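Local coordinates for protein glycosyl hydrolase family 88 (PDB 3WIW) that hydrolyses unsaturated glucuronyl sugars from the ends of glycosaminoglycan oligosaccharides, with specificity for heparin, on an alpha6/alpha6-barrel scaffold, at residues A[130-134]-A[135-139]; A[289-293]-A[294-298]; A[317-320]-A[321-325]; A[334-337]-A[338-342]; A[380-383]-A[384-387]. One frame throughout, in Å; residues are numbered along the deposited sequence.

Contact 1 (A[130-134]-A[135-139])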
loop_
_atom_site.group_PDB
_atom_site.type_symbol
_atom_site.label_atom_id
_atom_site.label_comp_id
_atom_site.label_asym_id
_atom_site.label_seq_id
_atom_site.Cartn_x
_atom_site.Cartn_y
_atom_site.Cartn_z
ATOM N N ARG A 130 -2.422 6.252 -16.109
ATOM C CA ARG A 130 -3.718 6.798 -15.736
ATOM C C ARG A 130 -3.701 8.327 -15.861
ATOM O O ARG A 130 -4.621 8.944 -16.420
ATOM C CB ARG A 130 -4.081 6.378 -14.311
ATOM C CG ARG A 130 -5.408 6.965 -13.840
ATOM C CD ARG A 130 -5.715 6.577 -12.385
ATOM N NE ARG A 130 -4.605 6.930 -11.499
ATOM C CZ ARG A 130 -4.411 8.148 -10.999
ATOM N NH1 ARG A 130 -5.273 9.131 -11.268
ATOM N NH2 ARG A 130 -3.351 8.382 -10.242
ATOM N N VAL A 131 -2.646 8.943 -15.345
ATOM C CA VAL A 131 -2.571 10.399 -15.325
ATOM C C VAL A 131 -2.387 10.997 -16.734
ATOM O O VAL A 131 -3.040 11.987 -17.086
ATOM C CB VAL A 131 -1.470 10.887 -14.350
ATOM C CG1 VAL A 131 -1.224 12.392 -14.508
ATOM C CG2 VAL A 131 -1.846 10.541 -12.888
ATOM N N THR A 132 -1.527 10.386 -17.553
ATOM C CA THR A 132 -1.093 11.005 -18.802
ATOM C C THR A 132 -1.706 10.392 -20.060
ATOM O O THR A 132 -1.751 11.053 -21.099
ATOM C CB THR A 132 0.437 10.917 -18.953
ATOM O OG1 THR A 132 0.822 9.561 -19.216
ATOM C CG2 THR A 132 1.165 11.465 -17.719
ATOM N N GLY A 133 -2.127 9.129 -19.991
ATOM C CA GLY A 133 -2.567 8.397 -21.175
ATOM C C GLY A 133 -1.474 8.154 -22.208
ATOM O O GLY A 133 -1.751 7.749 -23.334
ATOM N N ASP A 134 -0.220 8.405 -21.848
ATOM C CA ASP A 134 0.895 8.285 -22.794
ATOM C C ASP A 134 1.258 6.821 -23.029
ATOM O O ASP A 134 1.545 6.069 -22.075
ATOM C CB ASP A 134 2.110 9.062 -22.273
ATOM C CG ASP A 134 3.174 9.276 -23.348
ATOM O OD1 ASP A 134 3.345 8.390 -24.206
ATOM O OD2 ASP A 134 3.845 10.328 -23.321
ATOM N N LYS A 135 1.274 6.426 -24.299
ATOM C CA LYS A 135 1.501 5.041 -24.666
ATOM C C LYS A 135 2.893 4.518 -24.294
ATOM O O LYS A 135 3.093 3.306 -24.227
ATOM C CB LYS A 135 1.196 4.836 -26.154
ATOM C CG LYS A 135 -0.288 5.033 -26.498
ATOM C CD LYS A 135 -1.197 4.050 -25.735
ATOM C CE LYS A 135 -2.650 4.134 -26.226
ATOM N NZ LYS A 135 -3.324 5.376 -25.732
ATOM N N ILE A 136 3.845 5.406 -24.008
ATOM C CA ILE A 136 5.152 4.926 -23.566
ATOM C C ILE A 136 5.035 4.039 -22.318
ATOM O O ILE A 136 5.874 3.165 -22.090
ATOM C CB ILE A 136 6.171 6.061 -23.327
ATOM C CG1 ILE A 136 5.728 6.974 -22.181
ATOM C CG2 ILE A 136 6.409 6.849 -24.613
ATOM C CD1 ILE A 136 6.684 8.130 -21.941
ATOM N N TYR A 137 3.986 4.235 -21.519
ATOM C CA TYR A 137 3.837 3.462 -20.290
ATOM C C TYR A 137 3.142 2.116 -20.483
ATOM O O TYR A 137 3.140 1.286 -19.572
ATOM C CB TYR A 137 3.079 4.284 -19.249
ATOM C CG TYR A 137 3.773 5.593 -18.896
ATOM C CD1 TYR A 137 5.025 5.596 -18.258
ATOM C CD2 TYR A 137 3.182 6.837 -19.194
ATOM C CE1 TYR A 137 5.682 6.798 -17.959
ATOM C CE2 TYR A 137 3.829 8.043 -18.890
ATOM C CZ TYR A 137 5.073 8.015 -18.260
ATOM O OH TYR A 137 5.720 9.178 -17.928
ATOM N N LEU A 138 2.561 1.874 -21.655
ATOM C CA LEU A 138 1.607 0.787 -21.786
ATOM C C LEU A 138 2.239 -0.599 -21.955
ATOM O O LEU A 138 1.826 -1.553 -21.283
ATOM C CB LEU A 138 0.616 1.089 -22.908
ATOM C CG LEU A 138 -0.608 0.169 -22.930
ATOM C CD1 LEU A 138 -1.400 0.293 -21.638
ATOM C CD2 LEU A 138 -1.478 0.496 -24.121
ATOM N N LYS A 139 3.216 -0.742 -22.848
ATOM C CA LYS A 139 3.798 -2.064 -23.044
ATOM C C LYS A 139 4.458 -2.646 -21.769
ATOM O O LYS A 139 4.280 -3.828 -21.481
ATOM C CB LYS A 139 4.748 -2.111 -24.253
ATOM C CG LYS A 139 5.152 -3.533 -24.662
ATOM C CD LYS A 139 3.928 -4.352 -25.073
ATOM C CE LYS A 139 4.284 -5.735 -25.594
ATOM N NZ LYS A 139 3.086 -6.401 -26.179
#
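With chi1 at -166°, Asp134 holds CG opposite its own nitrogen, and this carries OD1 forward to the N-H of Ile136. The bond, 3.0 Å from Ile136 N to Asp134 OD1, is almost straight at 178°, although the donor stands above the carboxylate plane. This is an Asx turn in the tight connection between helix 117-132 and helix 138-150. The backbone of the same aspartate adds a second grip: Tyr137 N donates to Asp134 O at 3.1 Å, closing the 3-10 turn that leads into the second helix. Thr132, the last residue of helix 117-132, makes an ST turn over Gly133, which has left the helix with a positive phi of 65°. Thr132 OG1 takes the N-H of Asp134 over 3.1 Å, while the hydroxyl itself bonds back to Ala128 O. The two turns thus share Asp134. Tyr137 is buried and touches Trp83 of helix 77-89 and Leu103 of helix 92-103; Ile136 CG1 lies 3.8 Å above the centre of one face of its ring. Thr132 crosses it at about a right angle, and Thr132 OG1 comes up near the plane of the tyrosine ring, at its edge, 3.4 Å from Tyr137 CE2.

Contact 2 (A[289-293]-A[294-298])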
loop_
_atom_site.group_PDB
_atom_site.type_symbol
_atom_site.label_atom_id
_atom_site.label_comp_id
_atom_site.label_asym_id
_atom_site.label_seq_id
_atom_site.Cartn_x
_atom_site.Cartn_y
_atom_site.Cartn_z
ATOM N N ILE A 289 -3.042 6.045 15.318
ATOM C CA ILE A 289 -1.897 5.503 14.604
ATOM C C ILE A 289 -1.564 4.150 15.234
ATOM O O ILE A 289 -1.186 4.098 16.402
ATOM C CB ILE A 289 -0.675 6.423 14.662
ATOM C CG1 ILE A 289 -1.054 7.868 14.340
ATOM C CG2 ILE A 289 0.423 5.867 13.737
ATOM C CD1 ILE A 289 -1.788 8.039 12.992
ATOM N N PRO A 290 -1.787 3.055 14.503
ATOM C CA PRO A 290 -1.678 1.753 15.187
ATOM C C PRO A 290 -0.309 1.442 15.778
ATOM O O PRO A 290 0.721 1.897 15.282
ATOM C CB PRO A 290 -1.978 0.735 14.065
ATOM C CG PRO A 290 -2.822 1.514 13.084
ATOM C CD PRO A 290 -2.244 2.909 13.105
ATOM N N LEU A 291 -0.304 0.664 16.858
ATOM C CA LEU A 291 0.914 -0.035 17.265
ATOM C C LEU A 291 1.386 -0.917 16.114
ATOM O O LEU A 291 0.592 -1.354 15.290
ATOM C CB LEU A 291 0.597 -0.907 18.462
ATOM C CG LEU A 291 -0.160 -0.225 19.611
ATOM C CD1 LEU A 291 -0.413 -1.251 20.742
ATOM C CD2 LEU A 291 0.562 1.041 20.089
ATOM N N TRP A 292 2.672 -1.236 16.065
ATOM C CA TRP A 292 3.156 -1.985 14.914
ATOM C C TRP A 292 2.492 -3.373 14.810
ATOM O O TRP A 292 2.342 -3.926 13.716
ATOM C CB TRP A 292 4.686 -2.091 14.958
ATOM C CG TRP A 292 5.155 -2.995 16.046
ATOM C CD1 TRP A 292 5.319 -2.671 17.377
ATOM C CD2 TRP A 292 5.480 -4.380 15.931
ATOM N NE1 TRP A 292 5.704 -3.800 18.087
ATOM C CE2 TRP A 292 5.813 -4.858 17.215
ATOM C CE3 TRP A 292 5.503 -5.274 14.852
ATOM C CZ2 TRP A 292 6.202 -6.194 17.439
ATOM C CZ3 TRP A 292 5.888 -6.603 15.075
ATOM C CH2 TRP A 292 6.218 -7.044 16.361
ATOM N N ASP A 293 2.078 -3.931 15.944
ATOM C CA ASP A 293 1.285 -5.147 15.996
ATOM C C ASP A 293 0.241 -4.917 17.081
ATOM O O ASP A 293 0.565 -4.450 18.188
ATOM C CB ASP A 293 2.165 -6.371 16.302
ATOM C CG ASP A 293 1.411 -7.698 16.192
ATOM O OD1 ASP A 293 0.448 -7.931 16.966
ATOM O OD2 ASP A 293 1.785 -8.542 15.334
ATOM N N PHE A 294 -1.022 -5.228 16.777
ATOM C CA PHE A 294 -2.113 -4.937 17.703
ATOM C C PHE A 294 -2.045 -5.750 18.997
ATOM O O PHE A 294 -2.708 -5.395 19.974
ATOM C CB PHE A 294 -3.477 -5.207 17.051
ATOM C CG PHE A 294 -3.936 -4.125 16.083
ATOM C CD1 PHE A 294 -3.487 -4.059 14.770
ATOM C CD2 PHE A 294 -4.865 -3.180 16.496
ATOM C CE1 PHE A 294 -3.944 -3.060 13.907
ATOM C CE2 PHE A 294 -5.319 -2.178 15.636
ATOM C CZ PHE A 294 -4.848 -2.120 14.340
ATOM N N ASP A 295 -1.247 -6.826 19.016
ATOM C CA ASP A 295 -1.266 -7.756 20.143
ATOM C C ASP A 295 -0.115 -7.611 21.123
ATOM O O ASP A 295 0.015 -8.415 22.049
ATOM C CB ASP A 295 -1.428 -9.193 19.654
ATOM C CG ASP A 295 -2.759 -9.398 18.967
ATOM O OD1 ASP A 295 -3.747 -8.742 19.341
ATOM O OD2 ASP A 295 -2.827 -10.169 18.021
ATOM N N VAL A 296 0.737 -6.613 20.929
ATOM C CA VAL A 296 1.814 -6.380 21.876
ATOM C C VAL A 296 1.284 -6.089 23.277
ATOM O O VAL A 296 0.198 -5.556 23.460
ATOM C CB VAL A 296 2.748 -5.243 21.441
ATOM C CG1 VAL A 296 3.424 -5.599 20.118
ATOM C CG2 VAL A 296 2.009 -3.904 21.346
ATOM N N HIS A 297 2.070 -6.432 24.283
ATOM C CA HIS A 297 1.610 -6.226 25.643
ATOM C C HIS A 297 1.846 -4.779 26.114
ATOM O O HIS A 297 1.174 -4.303 27.022
ATOM C CB HIS A 297 2.331 -7.185 26.576
ATOM C CG HIS A 297 3.726 -6.761 26.857
ATOM N ND1 HIS A 297 4.730 -6.868 25.920
ATOM C CD2 HIS A 297 4.269 -6.131 27.925
ATOM C CE1 HIS A 297 5.845 -6.368 26.420
ATOM N NE2 HIS A 297 5.593 -5.912 27.634
ATOM N N ASN A 298 2.805 -4.083 25.497
ATOM C CA ASN A 298 3.262 -2.770 25.991
ATOM C C ASN A 298 2.642 -1.615 25.209
ATOM O O ASN A 298 3.327 -0.924 24.463
ATOM C CB ASN A 298 4.812 -2.668 25.958
ATOM C CG ASN A 298 5.414 -2.819 24.541
ATOM O OD1 ASN A 298 4.867 -3.500 23.667
ATOM N ND2 ASN A 298 6.569 -2.178 24.332
HETATM O O HOH W 1 6.032 -3.407 20.994
#
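A type I beta turn from Asp293 to Val296 bends the long loop between helix 265-279 and helix 306-322. Its backbone closure is weak, Val296 N to Asp293 O at 3.5 Å, and the aspartate side chain reinforces it. Asp293 OD1 offers its anti lone pair to Asp295 N at 2.9 Å, while OD2 is held by Ser242 OG and Leu238 N. With an alanine here, Asp295 N would probably lose its side-chain acceptor and the turn its tie to Ser242 and Leu238. Val296 folds back over the preceding residues: its CG1 lies 3.5 Å from Trp292 NE1, and its CG2 is 3.6 Å from Leu291 CD1. One water, in the indole plane, accepts from Trp292 NE1 at 3.0 Å and donates to Asn298 OD1. Phe294 CZ lies 4.1 Å from Pro290 CB. Thr234 and Arg246, predicted to bind substrate, have side chains about 6 Å from that of Asp293 and about 7 Å from that of Trp292; near them stands a type I turn whose first residue, an aspartate, also forms an Asx turn.

Contact 3 (A[317-320]-A[321-325])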
loop_
_atom_site.group_PDB
_atom_site.type_symbol
_atom_site.label_atom_id
_atom_site.label_comp_id
_atom_site.label_asym_id
_atom_site.label_seq_id
_atom_site.Cartn_x
_atom_site.Cartn_y
_atom_site.Cartn_z
ATOM N N LEU A 317 -11.397 5.923 3.462
ATOM C CA LEU A 317 -11.990 6.970 2.626
ATOM C C LEU A 317 -12.728 6.364 1.425
ATOM O O LEU A 317 -13.858 6.755 1.144
ATOM C CB LEU A 317 -10.923 7.960 2.170
ATOM C CG LEU A 317 -10.407 8.856 3.300
ATOM C CD1 LEU A 317 -9.093 9.536 2.895
ATOM C CD2 LEU A 317 -11.474 9.883 3.716
ATOM N N ASP A 318 -12.123 5.394 0.740
ATOM C CA ASP A 318 -12.860 4.720 -0.325
ATOM C C ASP A 318 -14.047 3.932 0.236
ATOM O O ASP A 318 -15.117 3.931 -0.355
ATOM C CB ASP A 318 -11.964 3.824 -1.170
ATOM C CG ASP A 318 -11.457 4.523 -2.423
ATOM O OD1 ASP A 318 -11.447 5.784 -2.481
ATOM O OD2 ASP A 318 -11.042 3.806 -3.341
ATOM N N LEU A 319 -13.877 3.275 1.383
ATOM C CA LEU A 319 -14.978 2.503 1.950
ATOM C C LEU A 319 -16.157 3.419 2.251
ATOM O O LEU A 319 -17.321 3.047 2.024
ATOM C CB LEU A 319 -14.519 1.783 3.213
ATOM C CG LEU A 319 -15.508 0.786 3.814
ATOM C CD1 LEU A 319 -15.843 -0.334 2.841
ATOM C CD2 LEU A 319 -14.970 0.217 5.132
ATOM N N SER A 320 -15.853 4.624 2.756
ATOM C CA SER A 320 -16.901 5.580 3.113
ATOM C C SER A 320 -17.805 5.947 1.920
ATOM O O SER A 320 -18.988 6.290 2.106
ATOM C CB SER A 320 -16.306 6.838 3.759
ATOM O OG SER A 320 -15.802 7.754 2.806
ATOM N N THR A 321 -17.273 5.857 0.696
ATOM C CA THR A 321 -18.049 6.223 -0.493
ATOM C C THR A 321 -18.807 5.042 -1.082
ATOM O O THR A 321 -19.661 5.221 -1.960
ATOM C CB THR A 321 -17.156 6.832 -1.595
ATOM O OG1 THR A 321 -16.297 5.816 -2.140
ATOM C CG2 THR A 321 -16.325 7.981 -1.026
ATOM N N GLN A 322 -18.479 3.833 -0.627
ATOM C CA GLN A 322 -19.040 2.603 -1.193
ATOM C C GLN A 322 -20.223 2.074 -0.394
ATOM O O GLN A 322 -21.127 1.449 -0.948
ATOM C CB GLN A 322 -17.973 1.510 -1.254
ATOM C CG GLN A 322 -16.796 1.820 -2.130
ATOM C CD GLN A 322 -15.637 0.891 -1.847
ATOM O OE1 GLN A 322 -15.574 0.244 -0.798
ATOM N NE2 GLN A 322 -14.713 0.827 -2.767
ATOM N N VAL A 323 -20.214 2.322 0.909
ATOM C CA VAL A 323 -21.203 1.725 1.810
ATOM C C VAL A 323 -22.428 2.600 1.998
ATOM O O VAL A 323 -22.432 3.763 1.607
ATOM C CB VAL A 323 -20.620 1.449 3.223
ATOM C CG1 VAL A 323 -19.427 0.504 3.157
ATOM C CG2 VAL A 323 -20.243 2.753 3.898
ATOM N N LYS A 324 -23.441 2.019 2.636
ATOM C CA LYS A 324 -24.722 2.659 2.914
ATOM C C LYS A 324 -24.585 3.902 3.795
ATOM O O LYS A 324 -25.084 4.974 3.451
ATOM C CB LYS A 324 -25.657 1.642 3.580
ATOM C CG LYS A 324 -27.095 1.709 3.121
ATOM C CD LYS A 324 -27.738 0.325 3.107
ATOM C CE LYS A 324 -27.814 -0.290 4.502
ATOM N NZ LYS A 324 -28.403 -1.665 4.453
ATOM N N ASP A 325 -23.928 3.756 4.937
ATOM C CA ASP A 325 -23.665 4.916 5.793
ATOM C C ASP A 325 -22.188 4.982 6.172
ATOM O O ASP A 325 -21.698 4.277 7.059
ATOM C CB ASP A 325 -24.608 4.985 7.001
ATOM C CG ASP A 325 -24.371 3.879 8.006
ATOM O OD1 ASP A 325 -24.010 2.758 7.587
ATOM O OD2 ASP A 325 -24.552 4.138 9.218
#
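Leu319 and Val323 meet on the tight side of this helix end, Leu319 CD1 resting 3.7 Å from Val323 CG1. The backbone is firm here too. Leu319 O takes two N-H groups: Gln322 N at 3.0 Å, from well above the carbonyl plane, and Val323 N at 3.2 Å, nearly along the C=O axis. Gln322 OE1 is buried beside Leu319 CD1, 3.7 Å away, with no polar partner in the model, whereas its NE2 bonds to Thr256 O.

Thr321, by contrast, is exposed, and helical bonding weakens beside it: the i+4 bond from Gln322 N to Asp318 O is weak. The hydroxyl bond is short. Thr321, its OG1 set between its own N and carbonyl carbon (chi1 69°), folds that hydroxyl back to donate to Asp318 O at 2.9 Å. The same oxygen also receives Thr321 N at 3.1 Å, so one residue grips it twice. Ser320 OG alone makes the corresponding bond to Leu317 O, at 2.7 Å.

Asp318 itself reaches out to a salt bridge with Lys260 of helix 245-262. Ile268 of helix 265-279 and Tyr329 of helix 327-340 pack on Leu319 and Val323, while Ile391 of helix 375-392 touches Ser320 and Thr321.

Contact 4 (A[334-337]-A[338-342])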
loop_
_atom_site.group_PDB
_atom_site.type_symbol
_atom_site.label_atom_id
_atom_site.label_comp_id
_atom_site.label_asym_id
_atom_site.label_seq_id
_atom_site.Cartn_x
_atom_site.Cartn_y
_atom_site.Cartn_z
ATOM N N GLU A 334 -10.355 10.781 8.597
ATOM C CA GLU A 334 -10.035 12.184 8.813
ATOM C C GLU A 334 -9.189 12.374 10.073
ATOM O O GLU A 334 -8.211 13.140 10.076
ATOM C CB GLU A 334 -11.327 12.988 8.897
ATOM C CG GLU A 334 -11.130 14.471 9.101
ATOM C CD GLU A 334 -12.458 15.202 9.127
ATOM O OE1 GLU A 334 -12.773 15.907 8.150
ATOM O OE2 GLU A 334 -13.193 15.067 10.129
ATOM N N ASP A 335 -9.558 11.678 11.152
ATOM C CA ASP A 335 -8.817 11.783 12.413
ATOM C C ASP A 335 -7.396 11.247 12.222
ATOM O O ASP A 335 -6.440 11.853 12.707
ATOM C CB ASP A 335 -9.505 10.985 13.515
ATOM C CG ASP A 335 -10.798 11.623 13.994
ATOM O OD1 ASP A 335 -10.997 12.848 13.790
ATOM O OD2 ASP A 335 -11.620 10.889 14.597
ATOM N N ILE A 336 -7.232 10.123 11.511
ATOM C CA ILE A 336 -5.895 9.619 11.248
ATOM C C ILE A 336 -5.105 10.662 10.476
ATOM O O ILE A 336 -3.941 10.937 10.801
ATOM C CB ILE A 336 -5.924 8.338 10.386
ATOM C CG1 ILE A 336 -6.509 7.156 11.171
ATOM C CG2 ILE A 336 -4.526 8.017 9.888
ATOM C CD1 ILE A 336 -6.866 5.959 10.262
ATOM N N LEU A 337 -5.704 11.228 9.434
ATOM C CA LEU A 337 -4.984 12.203 8.625
ATOM C C LEU A 337 -4.578 13.451 9.404
ATOM O O LEU A 337 -3.490 13.999 9.174
ATOM C CB LEU A 337 -5.772 12.572 7.364
ATOM C CG LEU A 337 -5.942 11.451 6.344
ATOM C CD1 LEU A 337 -6.767 11.993 5.189
ATOM C CD2 LEU A 337 -4.581 10.948 5.883
ATOM N N LYS A 338 -5.428 13.895 10.326
ATOM C CA LYS A 338 -5.048 15.026 11.152
ATOM C C LYS A 338 -3.834 14.689 12.017
ATOM O O LYS A 338 -2.946 15.521 12.172
ATOM C CB LYS A 338 -6.228 15.499 11.980
ATOM C CG LYS A 338 -7.226 16.268 11.139
ATOM C CD LYS A 338 -8.510 16.572 11.895
ATOM C CE LYS A 338 -9.396 17.488 11.077
ATOM N NZ LYS A 338 -10.647 17.839 11.786
ATOM N N THR A 339 -3.774 13.479 12.571
ATOM C CA THR A 339 -2.598 13.056 13.337
ATOM C C THR A 339 -1.345 12.936 12.461
ATOM O O THR A 339 -0.259 13.421 12.829
ATOM C CB THR A 339 -2.856 11.731 14.096
ATOM O OG1 THR A 339 -3.947 11.903 15.010
ATOM C CG2 THR A 339 -1.617 11.307 14.893
ATOM N N LEU A 340 -1.484 12.291 11.307
ATOM C CA LEU A 340 -0.356 12.139 10.395
ATOM C C LEU A 340 0.170 13.472 9.885
ATOM O O LEU A 340 1.347 13.575 9.549
ATOM C CB LEU A 340 -0.712 11.231 9.213
ATOM C CG LEU A 340 -0.871 9.754 9.570
ATOM C CD1 LEU A 340 -1.191 9.030 8.278
ATOM C CD2 LEU A 340 0.393 9.137 10.193
ATOM N N SER A 341 -0.700 14.486 9.842
ATOM C CA SER A 341 -0.351 15.808 9.331
ATOM C C SER A 341 0.176 16.754 10.410
ATOM O O SER A 341 0.551 17.891 10.108
ATOM C CB SER A 341 -1.557 16.453 8.643
ATOM O OG SER A 341 -2.046 15.629 7.603
ATOM N N SER A 342 0.187 16.292 11.662
ATOM C CA SER A 342 0.676 17.087 12.783
ATOM C C SER A 342 2.208 17.067 12.829
ATOM O O SER A 342 2.856 16.263 12.175
ATOM C CB SER A 342 0.087 16.556 14.097
ATOM O OG SER A 342 0.691 15.350 14.500
HETATM O O HOH W 2 -11.847 14.941 12.479
HETATM O O HOH W 3 -6.960 13.000 15.244
#
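Glu334 and Lys338 run alongside one another in the same direction, one turn apart on helix 327-340 of the alpha6/alpha6 barrel. Both chains are stretched out, and their methylenes keep company, with Glu334 CG 4.0 Å from Lys338 CE. The charged ends stop short of a salt bridge, Glu334 OE2 and Lys338 NZ being 4.1 Å apart. A water joins them instead: it donates to Glu334 OE2 at 2.7 Å and to Asp335 OD1, and accepts from Lys338 NZ. The other oxygens are engaged beyond this group, Glu334 OE1 with Tyr388 OH and Asp335 OD2 in a salt bridge to Lys331.

On the buried flank Ile336 and Leu340 repeat the parallel orientation in apolar form. A chi1 of -69° in Ile336 places CG2 trans to the backbone N, which sets it against Leu340 CD1 at 3.8 Å. Ala309 and Ile312 of helix 306-322 back the isoleucine.

Thr339 turns its hydroxyl to Asp287 O, and a second water links it to Asp335 O. The last turn closes on serines. Leu337 O is gripped from opposite faces of its plane by Ser341 OG, at 2.7 Å, and Ser341 N. One step on, Ser342 OG donates to Thr339 O at 2.7 Å, in the carbonyl plane and on a lone pair.

Contact 5 (A[380-383]-A[384-387])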
loop_
_atom_site.group_PDB
_atom_site.type_symbol
_atom_site.label_atom_id
_atom_site.label_comp_id
_atom_site.label_asym_id
_atom_site.label_seq_id
_atom_site.Cartn_x
_atom_site.Cartn_y
_atom_site.Cartn_z
ATOM N N TYR A 380 0.871 6.138 0.317
ATOM C CA TYR A 380 -0.513 5.955 0.763
ATOM C C TYR A 380 -1.053 7.176 1.501
ATOM O O TYR A 380 -2.248 7.450 1.441
ATOM C CB TYR A 380 -0.725 4.633 1.538
ATOM C CG TYR A 380 -0.558 3.452 0.605
ATOM C CD1 TYR A 380 -1.513 3.160 -0.384
ATOM C CD2 TYR A 380 0.603 2.681 0.650
ATOM C CE1 TYR A 380 -1.341 2.101 -1.284
ATOM C CE2 TYR A 380 0.793 1.623 -0.241
ATOM C CZ TYR A 380 -0.183 1.344 -1.214
ATOM O OH TYR A 380 0.044 0.334 -2.096
ATOM N N TYR A 381 -0.175 7.945 2.143
ATOM C CA TYR A 381 -0.598 9.197 2.738
ATOM C C TYR A 381 -1.068 10.201 1.689
ATOM O O TYR A 381 -2.153 10.774 1.813
ATOM C CB TYR A 381 0.547 9.780 3.562
ATOM C CG TYR A 381 0.306 11.164 4.107
ATOM C CD1 TYR A 381 -0.663 11.394 5.084
ATOM C CD2 TYR A 381 1.068 12.232 3.671
ATOM C CE1 TYR A 381 -0.863 12.687 5.628
ATOM C CE2 TYR A 381 0.889 13.515 4.194
ATOM C CZ TYR A 381 -0.080 13.732 5.168
ATOM O OH TYR A 381 -0.252 15.002 5.672
ATOM N N LEU A 382 -0.291 10.394 0.620
ATOM C CA LEU A 382 -0.763 11.311 -0.418
ATOM C C LEU A 382 -2.005 10.756 -1.120
ATOM O O LEU A 382 -2.902 11.531 -1.497
ATOM C CB LEU A 382 0.329 11.679 -1.429
ATOM C CG LEU A 382 1.505 12.477 -0.860
ATOM C CD1 LEU A 382 2.289 13.077 -2.006
ATOM C CD2 LEU A 382 1.050 13.580 0.104
ATOM N N GLU A 383 -2.101 9.440 -1.284
ATOM C CA GLU A 383 -3.309 8.861 -1.874
ATOM C C GLU A 383 -4.517 9.212 -1.014
ATOM O O GLU A 383 -5.568 9.628 -1.523
ATOM C CB GLU A 383 -3.160 7.361 -1.983
ATOM C CG GLU A 383 -4.275 6.714 -2.778
ATOM C CD GLU A 383 -4.067 5.234 -2.823
ATOM O OE1 GLU A 383 -3.453 4.763 -3.795
ATOM O OE2 GLU A 383 -4.469 4.527 -1.868
ATOM N N ALA A 384 -4.351 9.101 0.307
ATOM C CA ALA A 384 -5.427 9.441 1.231
ATOM C C ALA A 384 -5.797 10.935 1.170
ATOM O O ALA A 384 -6.985 11.297 1.178
ATOM C CB ALA A 384 -5.049 9.019 2.659
ATOM N N LEU A 385 -4.790 11.806 1.088
ATOM C CA LEU A 385 -5.058 13.234 0.941
ATOM C C LEU A 385 -5.854 13.514 -0.339
ATOM O O LEU A 385 -6.782 14.319 -0.337
ATOM C CB LEU A 385 -3.774 14.060 0.907
ATOM C CG LEU A 385 -2.906 14.064 2.165
ATOM C CD1 LEU A 385 -1.866 15.159 2.091
ATOM C CD2 LEU A 385 -3.727 14.237 3.429
ATOM N N LYS A 386 -5.492 12.867 -1.436
ATOM C CA LYS A 386 -6.213 13.055 -2.687
ATOM C C LYS A 386 -7.667 12.561 -2.551
ATOM O O LYS A 386 -8.595 13.245 -2.980
ATOM C CB LYS A 386 -5.489 12.329 -3.821
ATOM C CG LYS A 386 -6.021 12.670 -5.191
ATOM C CD LYS A 386 -5.206 12.027 -6.322
ATOM C CE LYS A 386 -5.254 10.507 -6.248
ATOM N NZ LYS A 386 -5.111 9.897 -7.612
ATOM N N ARG A 387 -7.872 11.392 -1.938
ATOM C CA ARG A 387 -9.228 10.879 -1.734
ATOM C C ARG A 387 -10.066 11.789 -0.830
ATOM O O ARG A 387 -11.251 12.052 -1.090
ATOM C CB ARG A 387 -9.189 9.445 -1.191
ATOM C CG ARG A 387 -8.680 8.454 -2.191
ATOM C CD ARG A 387 -8.491 7.062 -1.587
ATOM N NE ARG A 387 -8.037 6.114 -2.605
ATOM C CZ ARG A 387 -8.040 4.791 -2.463
ATOM N NH1 ARG A 387 -7.655 4.020 -3.484
ATOM N NH2 ARG A 387 -8.431 4.232 -1.317
#
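Glu383 and Arg387 stack one turn apart on helix 375-392, their carboxylate and guanidinium planes only 10° from parallel. Glu383 OE2 sits over the centre of the guanidinium face, 3.6 Å from Arg387 NH1, in a long salt bridge of charges alone, since no N-H points at the oxygen. The hydrogen bonds of both groups are made to other residues. Glu383 OE1 pairs with Tyr84 OH, and OE2 with both Tyr253 OH and Ser314 OG; Arg387 NH2 donates to Ser314 O. A leucine in place of Arg387 would probably leave the buried Glu383 carboxylate without its stacked positive charge and Ser314 O without this donor.

The backbone is fully helical: Ala384 N to Tyr380 O and Arg387 N to Glu383 O are both 2.9 Å. On another flank Tyr381, with CG trans to the backbone N (chi1 173°), offers a ring face to Leu385, whose CD1 makes an off-centre CH-pi contact 4.2 Å from the ring centroid. Tyr381 OH is hydrogen-bonded to Ser341 OG, and Lys386 NZ forms a salt bridge with Glu87.

The stacked i to i+4 pair belongs to a largely buried part of helix 375-392 in the alpha6/alpha6 barrel, where the side chain of Tyr380 comes about 4 Å from that of Trp250, a predicted substrate-binding residue.

Overall arrangement
The five contacts follow one another along the chain without interleaving, and each is a local turn or helix segment. Contacts 3, 4 and 5, on the successive helices 306-322, 327-340 and 375-392, touch one another: centres are 11 Å apart between 4 and 5 and 16 Å between 3 and 5, with Leu337 packing on Ala384. Contact 2 joins this group through Ile289, which packs on Thr339 and Leu340. Contact 1, at the surface, lies across the chain's centre from contact 2, centres 41 Å apart, yet reaches contact 5 where Arg130 and Lys386 share Glu87. Contacts 2 and 5 come nearest the predicted substrate-binding residues; contact 4 is about 12 Å off, between side chains, and contacts 1 and 3 lie away from them.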